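Local coordinates for Co-chaperone DjlA N-terminal domain-containing protein (Porphyromonas gingivalis, PDB 2H5N) that is of unknown function but has an all-helical TerB-family fold, probably akin to the N-terminal domain of co-chaperone DjlA, and binds a magnesium ion, at residues A[91-96]-A[124-129]. Numbering follows the deposited sequence.
Sequences LGVIMA and MEAINN
V93 reaches across to A126 and I127 with a single methyl, CG1, and the largest single share of the contact between the two segments, one on helix 81-94 and the other on helix 123-130, falls to V93. With chi1 at -50°, CG1 is anti to the carbonyl carbon and beside the backbone N. There it meets backbone as well as side chain, 3.6 Å from A126 O and 3.7 Å from I127 CA. The carbonyl oxygen is a van der Waals neighbour of the methyl here, because a valine side chain has no polar hydrogen to offer it. I127 has its CB set to one side of the facing helix, yet its CG1, likewise anti to the carbonyl carbon (chi1 -69°), comes within 3.9 Å of V93 CG1, methylene against methyl. Farther along the branch, I127 CD1 makes a looser contact with A96 CB at 4.4 Å, three residues on from V93, where a short alanine still presents a methyl to the isoleucine.

One residue before V93, the lack of a side chain on G92 leaves its CA facing the A126 methyl, 4.4 Å from A126 CB, which fits the close approach of the backbones: the two CA atoms are 5.8 Å apart. A126 is buried, with W109 and M121 also against it, whereas L91 packs on W109 and M28, and I94 on A25 and V29. At one end of the contact N129 ties back to helix 81-94 by a hydrogen bond from K85 NZ to its OD1. Between the two segments themselves cohesion is apolar and modest, burying 158 Å² in total, so it depends on shape and close backbone approach rather than on directional polar bonds.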
loop_
_atom_site.group_PDB
_atom_site.type_symbol
_atom_site.label_atom_id
_atom_site.label_comp_id
_atom_site.label_asym_id
_atom_site.label_seq_id
_atom_site.Cartn_x
_atom_site.Cartn_y
_atom_site.Cartn_z
ATOM N N LEU A 91 10.258 -15.685 6.437
ATOM C CA LEU A 91 9.782 -14.372 6.768
ATOM C C LEU A 91 10.874 -13.607 7.509
ATOM O O LEU A 91 11.045 -12.428 7.288
ATOM C CB LEU A 91 8.458 -14.431 7.522
ATOM C CG LEU A 91 7.236 -14.870 6.684
ATOM C CD1 LEU A 91 6.088 -15.165 7.604
ATOM C CD2 LEU A 91 6.824 -13.821 5.601
ATOM N N GLY A 92 11.664 -14.322 8.306
ATOM C CA GLY A 92 12.689 -13.741 9.107
ATOM C C GLY A 92 13.893 -13.250 8.350
ATOM O O GLY A 92 14.514 -12.256 8.761
ATOM N N VAL A 93 14.234 -13.927 7.256
ATOM C CA VAL A 93 15.362 -13.502 6.449
ATOM C C VAL A 93 15.039 -12.374 5.480
ATOM O O VAL A 93 15.964 -11.682 5.047
ATOM C CB VAL A 93 16.029 -14.669 5.665
ATOM C CG1 VAL A 93 16.334 -15.851 6.598
ATOM C CG2 VAL A 93 15.181 -15.077 4.501
ATOM N N ILE A 94 13.756 -12.184 5.129
ATOM C CA ILE A 94 13.361 -11.093 4.210
ATOM C C ILE A 94 13.801 -9.710 4.703
ATOM O O ILE A 94 14.357 -8.915 3.929
ATOM C CB ILE A 94 11.855 -11.118 3.873
ATOM C CG1 ILE A 94 11.587 -12.214 2.863
ATOM C CG2 ILE A 94 11.352 -9.731 3.348
ATOM C CD1 ILE A 94 10.107 -12.622 2.774
ATOM N N MET A 95 13.582 -9.429 5.986
ATOM C CA MET A 95 13.909 -8.109 6.495
ATOM C C MET A 95 15.314 -8.020 7.113
ATOM O O MET A 95 15.745 -6.935 7.500
ATOM C CB MET A 95 12.789 -7.556 7.407
ATOM C CG MET A 95 11.418 -7.330 6.686
ATOM S SD MET A 95 10.244 -6.610 7.809
ATOM C CE MET A 95 10.270 -7.902 9.029
ATOM N N ALA A 96 16.029 -9.141 7.198
ATOM C CA ALA A 96 17.390 -9.099 7.729
ATOM C C ALA A 96 18.324 -8.460 6.704
ATOM O O ALA A 96 18.146 -8.624 5.493
ATOM C CB ALA A 96 17.896 -10.504 8.143
ATOM N N MET A 124 19.387 -15.431 13.375
ATOM C CA MET A 124 20.459 -16.383 13.087
ATOM C C MET A 124 19.898 -17.760 12.717
ATOM O O MET A 124 20.286 -18.317 11.683
ATOM C CB MET A 124 21.426 -16.493 14.274
ATOM C CG MET A 124 22.525 -17.569 14.132
ATOM S SD MET A 124 23.943 -17.382 15.247
ATOM C CE MET A 124 24.838 -15.985 14.545
ATOM N N GLU A 125 19.016 -18.300 13.565
ATOM C CA GLU A 125 18.330 -19.582 13.311
ATOM C C GLU A 125 17.473 -19.545 12.041
ATOM O O GLU A 125 17.393 -20.540 11.326
ATOM C CB GLU A 125 17.451 -19.992 14.497
ATOM C CG GLU A 125 18.217 -20.623 15.660
ATOM C CD GLU A 125 17.446 -20.546 16.989
ATOM O OE1 GLU A 125 16.354 -19.931 17.052
ATOM O OE2 GLU A 125 17.959 -21.101 17.985
ATOM N N ALA A 126 16.825 -18.411 11.793
ATOM C CA ALA A 126 16.135 -18.165 10.523
ATOM C C ALA A 126 17.050 -18.292 9.308
ATOM O O ALA A 126 16.710 -18.989 8.354
ATOM C CB ALA A 126 15.486 -16.817 10.520
ATOM N N ILE A 127 18.188 -17.589 9.354
ATOM C CA ILE A 127 19.144 -17.522 8.239
ATOM C C ILE A 127 19.777 -18.893 7.933
ATOM O O ILE A 127 20.086 -19.204 6.765
ATOM C CB ILE A 127 20.240 -16.432 8.514
ATOM C CG1 ILE A 127 19.618 -15.026 8.464
ATOM C CG2 ILE A 127 21.456 -16.565 7.535
ATOM C CD1 ILE A 127 20.437 -13.938 9.094
ATOM N N ASN A 128 19.930 -19.718 8.953
ATOM C CA ASN A 128 20.529 -21.046 8.800
ATOM C C ASN A 128 19.564 -22.040 8.260
ATOM O O ASN A 128 19.889 -22.815 7.419
ATOM C CB ASN A 128 21.095 -21.602 10.111
ATOM C CG ASN A 128 22.333 -20.877 10.592
ATOM O OD1 ASN A 128 23.146 -20.428 9.821
ATOM N ND2 ASN A 128 22.461 -20.761 11.888
ATOM N N ASN A 129 18.339 -21.998 8.741
ATOM C CA ASN A 129 17.347 -22.912 8.228
ATOM C C ASN A 129 17.175 -22.754 6.753
ATOM O O ASN A 129 17.016 -23.689 6.064
ATOM C CB ASN A 129 16.019 -22.745 8.942
ATOM C CG ASN A 129 16.111 -22.986 10.425
ATOM O OD1 ASN A 129 16.698 -23.942 10.892
ATOM N ND2 ASN A 129 15.528 -22.109 11.169
#